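Local coordinates for Phospholipase/Carboxylesterase (Dyadobacter fermentans, PDB 4H0C), which probably hydrolyses carboxylic ester bonds, as a member of the phospholipase/carboxylesterase family of alpha/beta hydrolases, at residues A[21-26]-A[47-52]. Numbering follows the deposited sequence.
Sequences AKKAVV and LDEMAI
Two parallel neighbours of the central sheet, strands 23-28 and 50-55, pair here at their N-terminal ends. A51 is gripped through both of its backbone polar groups: its N approaches K23 O (2.9 Å) in the plane of that carbonyl, at a lone pair, and its O takes V25 N (2.9 Å) almost head-on. K23 O also receives the CA-H of M50. On the face shared by K23, V25, M50 and I52, CG1 of V25, wedged between N and C of its own backbone (chi1 61°), lies beside I52 CG1 at 3.6 Å and also meets M50 CB. The selenomethionine side chain of M50, bent at chi2 (68°), crosses K23 obliquely, its CG 3.8 Å from K23 CB and its CE against K23 CD. With helix 35-39 the strands form a beta-alpha-beta unit of the alpha/beta-hydrolase fold; Y103 of strand 102-107 touches K23, V25 and M50. A type I turn, L47 to M50, leads into strand 50-55. At the solvent-facing end, one conformer of K22 bends at chi3 and chi4, bringing NZ into a salt bridge with E49 OE2 (3.4 Å), while one water accepts from K22 N and NZ and donates to E49 O (2.7 Å).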
ATOM      1  N   ALA A  21      19.102  10.256  -0.118  1.00 16.79           N
ATOM      2  CA  ALA A  21      17.919  10.110  -0.960  1.00 16.13           C
ATOM      3  C   ALA A  21      17.024  11.347  -0.977  1.00 19.19           C
ATOM      4  O   ALA A  21      16.769  11.949   0.066  1.00 19.78           O
ATOM      5  CB  ALA A  21      17.128   8.891  -0.527  1.00 15.48           C
ATOM      6  N   LYS A  22      16.578  11.698  -2.182  0.50 20.28           N
ATOM      7  CA  LYS A  22      15.599  12.749  -2.430  0.50 20.61           C
ATOM      8  C   LYS A  22      14.174  12.256  -2.114  0.50 19.11           C
ATOM      9  O   LYS A  22      13.287  13.045  -1.787  0.50 20.48           O
ATOM     10  CB  LYS A  22      15.668  13.173  -3.908  0.50 21.80           C
ATOM     11  CG  LYS A  22      17.056  13.586  -4.387  0.50 23.67           C
ATOM     12  CD  LYS A  22      17.071  14.100  -5.826  0.50 27.43           C
ATOM     13  CE  LYS A  22      16.936  12.957  -6.822  0.50 26.02           C
ATOM     14  NZ  LYS A  22      18.115  12.041  -6.830  0.50 14.26           N
ATOM     15  N   LYS A  23      13.967  10.945  -2.224  1.00 17.91           N
ATOM     16  CA  LYS A  23      12.638  10.344  -2.130  1.00 13.73           C
ATOM     17  C   LYS A  23      12.750   9.002  -1.417  1.00 13.31           C
ATOM     18  O   LYS A  23      13.858   8.442  -1.291  1.00 13.33           O
ATOM     19  CB  LYS A  23      12.048  10.117  -3.542  1.00 15.75           C
ATOM     20  CG  LYS A  23      11.997  11.334  -4.425  1.00 20.29           C
ATOM     21  CD  LYS A  23      11.540  10.986  -5.831  1.00 21.62           C
ATOM     22  CE  LYS A  23      11.135  12.260  -6.568  1.00 26.99           C
ATOM     23  NZ  LYS A  23      10.795  11.929  -7.979  1.00 34.47           N
ATOM     24  N   ALA A  24      11.612   8.484  -0.957  1.00 13.64           N
ATOM     25  CA  ALA A  24      11.580   7.177  -0.331  1.00 12.16           C
ATOM     26  C   ALA A  24      10.353   6.455  -0.765  1.00 11.56           C
ATOM     27  O   ALA A  24       9.372   7.086  -1.174  1.00 12.92           O
ATOM     28  CB  ALA A  24      11.580   7.301   1.182  1.00 13.82           C
ATOM     29  N   VAL A  25      10.399   5.135  -0.677  1.00 11.21           N
ATOM     30  CA  VAL A  25       9.206   4.339  -0.993  1.00 11.07           C
ATOM     31  C   VAL A  25       9.038   3.260   0.068  1.00 11.37           C
ATOM     32  O   VAL A  25      10.020   2.592   0.441  1.00 12.58           O
ATOM     33  CB  VAL A  25       9.243   3.713  -2.413  1.00 11.63           C
ATOM     34  CG1 VAL A  25      10.425   2.745  -2.587  1.00 11.09           C
ATOM     35  CG2 VAL A  25       7.925   2.980  -2.687  1.00 12.41           C
ATOM     36  N   VAL A  26       7.818   3.152   0.593  1.00 12.04           N
ATOM     37  CA  VAL A  26       7.438   2.112   1.528  1.00 11.50           C
ATOM     38  C   VAL A  26       6.778   1.007   0.706  1.00 12.39           C
ATOM     39  O   VAL A  26       5.760   1.253   0.067  1.00 13.90           O
ATOM     40  CB  VAL A  26       6.439   2.659   2.584  1.00 11.11           C
ATOM     41  CG1 VAL A  26       6.010   1.527   3.505  1.00 13.96           C
ATOM     42  CG2 VAL A  26       7.052   3.822   3.343  1.00 12.84           C
ATOM     43  N   LEU A  47      12.276   3.128  -9.370  1.00 17.17           N
ATOM     44  CA  LEU A  47      12.474   3.507  -7.959  1.00 15.76           C
ATOM     45  C   LEU A  47      13.926   3.879  -7.680  1.00 17.37           C
ATOM     46  O   LEU A  47      14.367   3.889  -6.535  1.00 18.39           O
ATOM     47  CB  LEU A  47      12.060   2.354  -7.045  1.00 16.01           C
ATOM     48  CG  LEU A  47      10.591   1.937  -7.196  1.00 16.91           C
ATOM     49  CD1 LEU A  47      10.364   0.658  -6.420  1.00 20.12           C
ATOM     50  CD2 LEU A  47       9.653   3.046  -6.727  1.00 18.04           C
ATOM     51  N   ASP A  48      14.680   4.166  -8.733  1.00 20.53           N
ATOM     52  CA  ASP A  48      16.130   4.294  -8.587  1.00 19.57           C
ATOM     53  C   ASP A  48      16.565   5.530  -7.777  1.00 20.60           C
ATOM     54  O   ASP A  48      17.700   5.574  -7.308  1.00 20.92           O
ATOM     55  CB  ASP A  48      16.812   4.243  -9.952  1.00 21.02           C
ATOM     56  CG  ASP A  48      16.526   5.464 -10.766  1.00 23.77           C
ATOM     57  OD1 ASP A  48      15.376   5.592 -11.238  1.00 29.00           O
ATOM     58  OD2 ASP A  48      17.450   6.295 -10.928  1.00 26.29           O
ATOM     59  N   GLU A  49      15.662   6.507  -7.592  1.00 17.27           N
ATOM     60  CA  GLU A  49      15.962   7.681  -6.744  1.00 17.48           C
ATOM     61  C   GLU A  49      15.447   7.535  -5.302  1.00 15.81           C
ATOM     62  O   GLU A  49      15.643   8.436  -4.456  1.00 15.33           O
ATOM     63  CB  GLU A  49      15.440   8.969  -7.377  1.00 20.20           C
ATOM     64  CG  GLU A  49      16.213   9.345  -8.629  1.00 22.95           C
ATOM     65  CD  GLU A  49      15.580  10.474  -9.407  1.00 31.75           C
ATOM     66  OE1 GLU A  49      14.409  10.321  -9.835  1.00 35.70           O
ATOM     67  OE2 GLU A  49      16.257  11.511  -9.595  1.00 35.49           O
HETATM   68  N   MSE A  50      14.856   6.379  -5.000  1.00 14.79           N
HETATM   69  CA  MSE A  50      14.245   6.183  -3.680  1.00 15.01           C
HETATM   70  C   MSE A  50      15.106   5.377  -2.712  1.00 15.28           C
HETATM   71  O   MSE A  50      15.770   4.387  -3.097  1.00 15.75           O
HETATM   72  CB  MSE A  50      12.899   5.467  -3.764  1.00 15.09           C
HETATM   73  CG  MSE A  50      11.696   6.344  -4.217  1.00 16.77           C
HETATM   74 SE   MSE A  50      11.914   6.844  -6.078  0.75 16.00          SE
HETATM   75  CE  MSE A  50      10.060   7.329  -6.374  1.00 19.44           C
ATOM     76  N   ALA A  51      15.063   5.813  -1.452  1.00 12.50           N
ATOM     77  CA  ALA A  51      15.432   4.955  -0.332  1.00 12.18           C
ATOM     78  C   ALA A  51      14.253   3.998  -0.184  1.00 14.14           C
ATOM     79  O   ALA A  51      13.115   4.438  -0.069  1.00 14.18           O
ATOM     80  CB  ALA A  51      15.648   5.775   0.934  1.00 14.34           C
ATOM     81  N   ILE A  52      14.521   2.698  -0.194  1.00 14.41           N
ATOM     82  CA  ILE A  52      13.449   1.684  -0.152  1.00 14.52           C
ATOM     83  C   ILE A  52      13.360   1.093   1.245  1.00 14.97           C
ATOM     84  O   ILE A  52      14.369   0.615   1.780  1.00 17.32           O
ATOM     85  CB  ILE A  52      13.703   0.567  -1.191  1.00 15.13           C
ATOM     86  CG1 ILE A  52      13.697   1.138  -2.621  1.00 15.60           C
ATOM     87  CG2 ILE A  52      12.750  -0.615  -0.990  1.00 16.25           C
ATOM     88  CD1 ILE A  52      14.321   0.201  -3.642  1.00 17.02           C
TER
HETATM   89  O   HOH W   1      17.677  10.247  -4.600  1.00 21.25           O